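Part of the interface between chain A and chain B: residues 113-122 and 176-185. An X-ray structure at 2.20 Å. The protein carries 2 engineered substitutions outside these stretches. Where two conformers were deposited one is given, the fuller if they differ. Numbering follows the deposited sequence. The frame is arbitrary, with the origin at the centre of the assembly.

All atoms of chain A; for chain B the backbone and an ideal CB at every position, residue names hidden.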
ATOM      1  N   SER A 113       4.768   8.345   2.737  1.00 25.11           N
ATOM      2  CA  SER A 113       4.470   7.345   1.717  1.00 26.01           C
ATOM      3  C   SER A 113       5.021   6.002   2.208  1.00 27.68           C
ATOM      4  O   SER A 113       4.377   4.957   2.080  1.00 29.35           O
ATOM      5  CB  SER A 113       5.150   7.691   0.376  1.00 28.58           C
ATOM      6  OG  SER A 113       4.757   8.961  -0.112  1.00 36.05           O
ATOM      7  N   TYR A 114       6.245   6.040   2.721  1.00 26.97           N
ATOM      8  CA  TYR A 114       6.884   4.829   3.234  1.00 27.68           C
ATOM      9  C   TYR A 114       6.086   4.294   4.436  1.00 26.58           C
ATOM     10  O   TYR A 114       5.813   3.112   4.526  1.00 26.85           O
ATOM     11  CB  TYR A 114       8.333   5.127   3.685  1.00 28.03           C
ATOM     12  CG  TYR A 114       9.159   3.892   4.035  1.00 26.96           C
ATOM     13  CD1 TYR A 114      10.119   3.403   3.150  1.00 25.99           C
ATOM     14  CD2 TYR A 114       8.958   3.194   5.238  1.00 27.05           C
ATOM     15  CE1 TYR A 114      10.858   2.247   3.443  1.00 27.49           C
ATOM     16  CE2 TYR A 114       9.696   2.024   5.541  1.00 25.33           C
ATOM     17  CZ  TYR A 114      10.635   1.564   4.640  1.00 23.15           C
ATOM     18  OH  TYR A 114      11.351   0.412   4.891  1.00 25.13           O
ATOM     19  N   GLU A 115       5.694   5.185   5.336  1.00 26.15           N
ATOM     20  CA  GLU A 115       4.984   4.780   6.546  1.00 27.42           C
ATOM     21  C   GLU A 115       3.605   4.180   6.228  1.00 27.73           C
ATOM     22  O   GLU A 115       3.241   3.142   6.775  1.00 28.65           O
ATOM     23  CB  GLU A 115       4.865   5.969   7.492  1.00 26.82           C
ATOM     24  CG  GLU A 115       4.478   5.631   8.903  1.00 49.82           C
ATOM     25  CD  GLU A 115       4.237   6.869   9.752  1.00 65.73           C
ATOM     26  OE1 GLU A 115       5.022   7.844   9.642  1.00 43.59           O
ATOM     27  OE2 GLU A 115       3.257   6.861  10.530  1.00 64.98           O
ATOM     28  N   ALA A 116       2.895   4.783   5.274  1.00 26.87           N
ATOM     29  CA  ALA A 116       1.571   4.297   4.883  1.00 25.91           C
ATOM     30  C   ALA A 116       1.691   2.911   4.237  1.00 29.15           C
ATOM     31  O   ALA A 116       0.886   2.002   4.512  1.00 30.07           O
ATOM     32  CB  ALA A 116       0.895   5.289   3.936  1.00 24.03           C
ATOM     33  N   ALA A 117       2.728   2.739   3.416  1.00 27.85           N
ATOM     34  CA  ALA A 117       2.974   1.461   2.752  1.00 27.29           C
ATOM     35  C   ALA A 117       3.415   0.372   3.744  1.00 27.18           C
ATOM     36  O   ALA A 117       3.091  -0.806   3.567  1.00 25.61           O
ATOM     37  CB  ALA A 117       4.037   1.636   1.658  1.00 27.49           C
ATOM     38  N   ALA A 118       4.212   0.761   4.742  1.00 29.58           N
ATOM     39  CA  ALA A 118       4.694  -0.171   5.776  1.00 28.02           C
ATOM     40  C   ALA A 118       3.491  -0.687   6.567  1.00 26.33           C
ATOM     41  O   ALA A 118       3.376  -1.870   6.849  1.00 27.72           O
ATOM     42  CB  ALA A 118       5.696   0.535   6.726  1.00 26.94           C
ATOM     43  N   SER A 119       2.581   0.218   6.886  1.00 23.69           N
ATOM     44  CA  SER A 119       1.372  -0.130   7.618  1.00 23.22           C
ATOM     45  C   SER A 119       0.512  -1.094   6.811  1.00 26.27           C
ATOM     46  O   SER A 119       0.023  -2.091   7.344  1.00 29.06           O
ATOM     47  CB  SER A 119       0.600   1.137   7.943  1.00 27.02           C
ATOM     48  OG  SER A 119       1.353   1.929   8.842  1.00 34.10           O
ATOM     49  N   ALA A 120       0.359  -0.818   5.514  1.00 26.71           N
ATOM     50  CA  ALA A 120      -0.410  -1.684   4.614  1.00 23.76           C
ATOM     51  C   ALA A 120       0.245  -3.067   4.590  1.00 24.83           C
ATOM     52  O   ALA A 120      -0.428  -4.103   4.533  1.00 25.88           O
ATOM     53  CB  ALA A 120      -0.426  -1.089   3.192  1.00 22.85           C
ATOM     54  N   LEU A 121       1.569  -3.091   4.628  1.00 26.53           N
ATOM     55  CA  LEU A 121       2.274  -4.356   4.620  1.00 28.86           C
ATOM     56  C   LEU A 121       2.037  -5.125   5.923  1.00 30.81           C
ATOM     57  O   LEU A 121       1.850  -6.338   5.911  1.00 33.40           O
ATOM     58  CB  LEU A 121       3.750  -4.114   4.371  1.00 30.19           C
ATOM     59  CG  LEU A 121       4.880  -5.131   4.549  1.00 34.09           C
ATOM     60  CD1 LEU A 121       4.456  -6.558   4.460  1.00 33.58           C
ATOM     61  CD2 LEU A 121       5.963  -4.804   3.514  1.00 38.66           C
ATOM     62  N   GLN A 122       2.011  -4.408   7.039  1.00 30.19           N
ATOM     63  CA  GLN A 122       1.788  -5.036   8.330  1.00 30.41           C
ATOM     64  C   GLN A 122       0.396  -5.688   8.316  1.00 30.60           C
ATOM     65  O   GLN A 122       0.217  -6.825   8.738  1.00 32.54           O
ATOM     66  CB  GLN A 122       1.864  -3.974   9.425  1.00 32.98           C
ATOM     67  CG  GLN A 122       2.561  -4.415  10.672  1.00 40.02           C
ATOM     68  CD  GLN A 122       2.800  -3.253  11.620  1.00 46.18           C
ATOM     69  OE1 GLN A 122       3.246  -2.179  11.208  1.00 39.31           O
ATOM     70  NE2 GLN A 122       2.497  -3.459  12.891  1.00 50.15           N
TER
ATOM     71  N   UNK B 176      -0.257  -7.846  -2.010  0.50 25.61           N
ATOM     72  CA  UNK B 176      -0.348  -6.567  -1.288  0.50 25.24           C
ATOM     73  C   UNK B 176       1.012  -6.262  -0.656  0.50 25.08           C
ATOM     74  O   UNK B 176       1.501  -5.127  -0.706  0.50 25.87           O
ATOM     75  CB  UNK B 176      -1.445  -6.610  -0.222  0.50 25.24           C
ATOM     76  N   UNK B 177       1.629  -7.297  -0.095  1.00 23.87           N
ATOM     77  CA  UNK B 177       2.945  -7.172   0.539  1.00 25.03           C
ATOM     78  C   UNK B 177       3.962  -6.722  -0.531  1.00 25.30           C
ATOM     79  O   UNK B 177       4.796  -5.854  -0.290  1.00 25.78           O
ATOM     80  CB  UNK B 177       3.371  -8.493   1.183  1.00 25.03           C
ATOM     81  N   UNK B 178       3.872  -7.320  -1.713  1.00 27.27           N
ATOM     82  CA  UNK B 178       4.761  -6.978  -2.832  1.00 28.54           C
ATOM     83  C   UNK B 178       4.594  -5.509  -3.253  1.00 26.75           C
ATOM     84  O   UNK B 178       5.575  -4.783  -3.410  1.00 28.20           O
ATOM     85  CB  UNK B 178       4.485  -7.897  -4.024  1.00 28.54           C
ATOM     86  N   UNK B 179       3.350  -5.081  -3.448  1.00 27.08           N
ATOM     87  CA  UNK B 179       3.071  -3.698  -3.823  1.00 28.17           C
ATOM     88  C   UNK B 179       3.580  -2.714  -2.766  1.00 27.34           C
ATOM     89  O   UNK B 179       4.131  -1.655  -3.108  1.00 27.77           O
ATOM     90  CB  UNK B 179       1.568  -3.505  -4.038  1.00 28.17           C
ATOM     91  N   UNK B 180       3.410  -3.065  -1.489  1.00 27.92           N
ATOM     92  CA  UNK B 180       3.873  -2.227  -0.380  1.00 27.19           C
ATOM     93  C   UNK B 180       5.402  -2.117  -0.381  1.00 26.92           C
ATOM     94  O   UNK B 180       5.947  -1.050  -0.122  1.00 30.25           O
ATOM     95  CB  UNK B 180       3.385  -2.794   0.955  1.00 27.19           C
ATOM     96  N   UNK B 181       6.076  -3.222  -0.681  1.00 23.97           N
ATOM     97  CA  UNK B 181       7.532  -3.248  -0.714  1.00 22.75           C
ATOM     98  C   UNK B 181       8.042  -2.342  -1.831  1.00 24.65           C
ATOM     99  O   UNK B 181       9.011  -1.609  -1.637  1.00 26.98           O
ATOM    100  CB  UNK B 181       8.044  -4.677  -0.903  1.00 22.75           C
ATOM    101  N   UNK B 182       7.336  -2.330  -2.957  1.00 29.27           N
ATOM    102  CA  UNK B 182       7.704  -1.500  -4.104  1.00 31.49           C
ATOM    103  C   UNK B 182       7.563  -0.029  -3.736  1.00 30.47           C
ATOM    104  O   UNK B 182       8.433   0.786  -4.057  1.00 31.92           O
ATOM    105  CB  UNK B 182       6.840  -1.835  -5.321  1.00 31.49           C
ATOM    106  N   UNK B 183       6.462   0.304  -3.061  1.00 28.18           N
ATOM    107  CA  UNK B 183       6.197   1.675  -2.638  1.00 26.94           C
ATOM    108  C   UNK B 183       7.309   2.148  -1.705  1.00 29.33           C
ATOM    109  O   UNK B 183       7.806   3.259  -1.834  1.00 32.92           O
ATOM    110  CB  UNK B 183       4.834   1.778  -1.950  1.00 26.94           C
ATOM    111  N   UNK B 184       7.654   1.303  -0.743  1.00 29.97           N
ATOM    112  CA  UNK B 184       8.713   1.587   0.211  1.00 30.61           C
ATOM    113  C   UNK B 184      10.048   1.753  -0.528  1.00 29.20           C
ATOM    114  O   UNK B 184      10.841   2.621  -0.186  1.00 30.62           O
ATOM    115  CB  UNK B 184       8.806   0.475   1.257  1.00 30.61           C
ATOM    116  N   UNK B 185      10.299   0.903  -1.519  1.00 28.39           N
ATOM    117  CA  UNK B 185      11.514   1.023  -2.306  1.00 28.58           C
ATOM    118  C   UNK B 185      11.548   2.363  -3.051  1.00 30.85           C
ATOM    119  O   UNK B 185      12.553   3.049  -3.050  1.00 32.27           O
ATOM    120  CB  UNK B 185      11.623  -0.141  -3.293  1.00 28.58           C
TER

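The two helices run nearly antiparallel, at 162°, with axes approaching to 8.5 Å. So close a packing favours small side chains where the backbones nearly meet and leaves room for longer ones to one flank of that line.

At position 176 the CA-to-CB bond points sideways, and the ideal CB lies 5.5 Å from A:Ala120 O. Nothing in this stretch of chain A selects a side chain, so many would do. The residue is B:Glu176, whose carboxylate makes no contact here; its backbone oxygen matters more, as position 180 reveals.

Position 177 also points sideways, but its ideal CB is only 4.0 Å from A:Leu121 CD1. The surface on offer is purely hydrocarbon, so an aliphatic residue such as valine, isoleucine or leucine would suit, and alanine would make a thinner contact. It is B:Val177, whose CG1 packs 3.5 Å from A:Leu121 CD1.

Positions 178 and 179 meet nothing of this stretch of chain A: the first points away and the second is out of reach, so this contact sets no preference among helix-compatible residues. They hold B:Arg178 and the selenomethionine B:Met179.

Position 180 is the tightest on this face. Its CB points toward chain A, its CA lies 4.9 Å from A:Ala117 CA, and the ideal CB is 3.3 Å from A:Ala117 O and 3.7 Å from A:Leu121 CB. Glycine, alanine, serine or perhaps cysteine are the natural candidates. The residue is B:Ser180, in the m rotamer. Its OG lies 3.3 Å from A:Ala117 O and 3.6 Å from A:Ala120 CB, but its hydrogen bond is within its own helix, from B:Ser180 OG to B:Glu176 O at 3.1 Å. The hydroxyl thus finds its acceptor without calling on chain A, and the serine is small enough for the close approach.

Position 181 points away, its ideal CB 4.9 Å from A:Leu121 CD2, and the contact sets little demand; it is B:Ala181. Position 182 is out of reach, so again many residues would do; it holds B:Cys182.

Position 183 points toward chain A again, with the ideal CB 3.7 Å from A:Ala117 CB. A small residue fits this close approach well, alanine, glycine or serine among them. B:Ala183 CB lies 3.7 Å from A:Ala117 CB, methyl against methyl.

Position 184 points sideways, with its ideal CB 3.5 Å from A:Tyr114 CE1. Beyond it lies an apolar hollow formed by A:Tyr114, A:Ala117, A:Ala118 and A:Leu121, which calls for a long, flexible apolar chain; methionine fits this best, while leucine or isoleucine could share the apolar surface but would not reach as far. It is B:Met184, a selenomethionine, seated as a knob in this hole. B:Met184 CG lies over the tyrosine ring, 3.8 Å from the centroid of A:Tyr114 and 9° off its normal, a CH-pi contact. The chain then reaches on: B:Met184 SE lies 3.8 Å from A:Leu121 CD2, and B:Met184 CE is 4.0 Å from A:Ala118 CB and 3.4 Å from A:Tyr114 OH.

Position 185 faces away, leaving the choice open; it is B:Gly185, with helical backbone angles.

Chain B 176-185: EVRMSACAMG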
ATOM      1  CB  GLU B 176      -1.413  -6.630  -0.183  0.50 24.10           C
ATOM      2  CG  GLU B 176      -2.801  -6.964  -0.682  0.50 27.44           C
ATOM      3  CD  GLU B 176      -3.851  -7.039   0.418  0.50 34.72           C
ATOM      4  OE1 GLU B 176      -3.659  -7.785   1.403  0.50 41.26           O
ATOM      5  OE2 GLU B 176      -4.892  -6.372   0.275  0.50 44.40           O
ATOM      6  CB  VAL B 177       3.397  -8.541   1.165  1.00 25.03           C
ATOM      7  CG1 VAL B 177       4.907  -8.516   1.547  1.00 24.53           C
ATOM      8  CG2 VAL B 177       2.579  -8.846   2.429  1.00 24.15           C
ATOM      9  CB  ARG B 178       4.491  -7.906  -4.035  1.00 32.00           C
ATOM     10  CG  ARG B 178       5.417  -7.654  -5.220  1.00 50.61           C
ATOM     11  CD  ARG B 178       5.453  -8.831  -6.178  1.00 73.12           C
ATOM     12  NE  ARG B 178       6.005 -10.025  -5.546  1.00 84.80           N
ATOM     13  CZ  ARG B 178       5.487 -11.244  -5.664  1.00 83.26           C
ATOM     14  NH1 ARG B 178       4.392 -11.441  -6.392  1.00 68.19           N
ATOM     15  NH2 ARG B 178       6.073 -12.271  -5.058  1.00 87.08           N
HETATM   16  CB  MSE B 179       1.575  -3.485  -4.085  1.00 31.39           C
HETATM   17  CG  MSE B 179       1.020  -4.207  -5.331  1.00 37.21           C
HETATM   18 SE   MSE B 179       2.151  -4.025  -6.939  1.00 45.29          SE
HETATM   19  CE  MSE B 179       2.458  -2.165  -6.891  1.00 46.49           C
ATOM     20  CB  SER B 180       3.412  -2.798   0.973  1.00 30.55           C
ATOM     21  OG  SER B 180       2.002  -2.712   1.122  1.00 38.90           O
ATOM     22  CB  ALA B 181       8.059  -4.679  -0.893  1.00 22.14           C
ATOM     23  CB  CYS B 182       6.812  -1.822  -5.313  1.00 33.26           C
ATOM     24  SG  CYS B 182       7.182  -3.409  -6.149  1.00 34.90           S
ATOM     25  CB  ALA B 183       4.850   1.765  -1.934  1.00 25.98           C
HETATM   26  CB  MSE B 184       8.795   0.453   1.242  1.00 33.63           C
HETATM   27  CG  MSE B 184       7.642   0.465   2.259  1.00 38.07           C
HETATM   28 SE   MSE B 184       7.271  -1.297   2.996  1.00 41.48          SE
HETATM   29  CE  MSE B 184       8.449  -1.267   4.518  1.00 39.81           C
TER
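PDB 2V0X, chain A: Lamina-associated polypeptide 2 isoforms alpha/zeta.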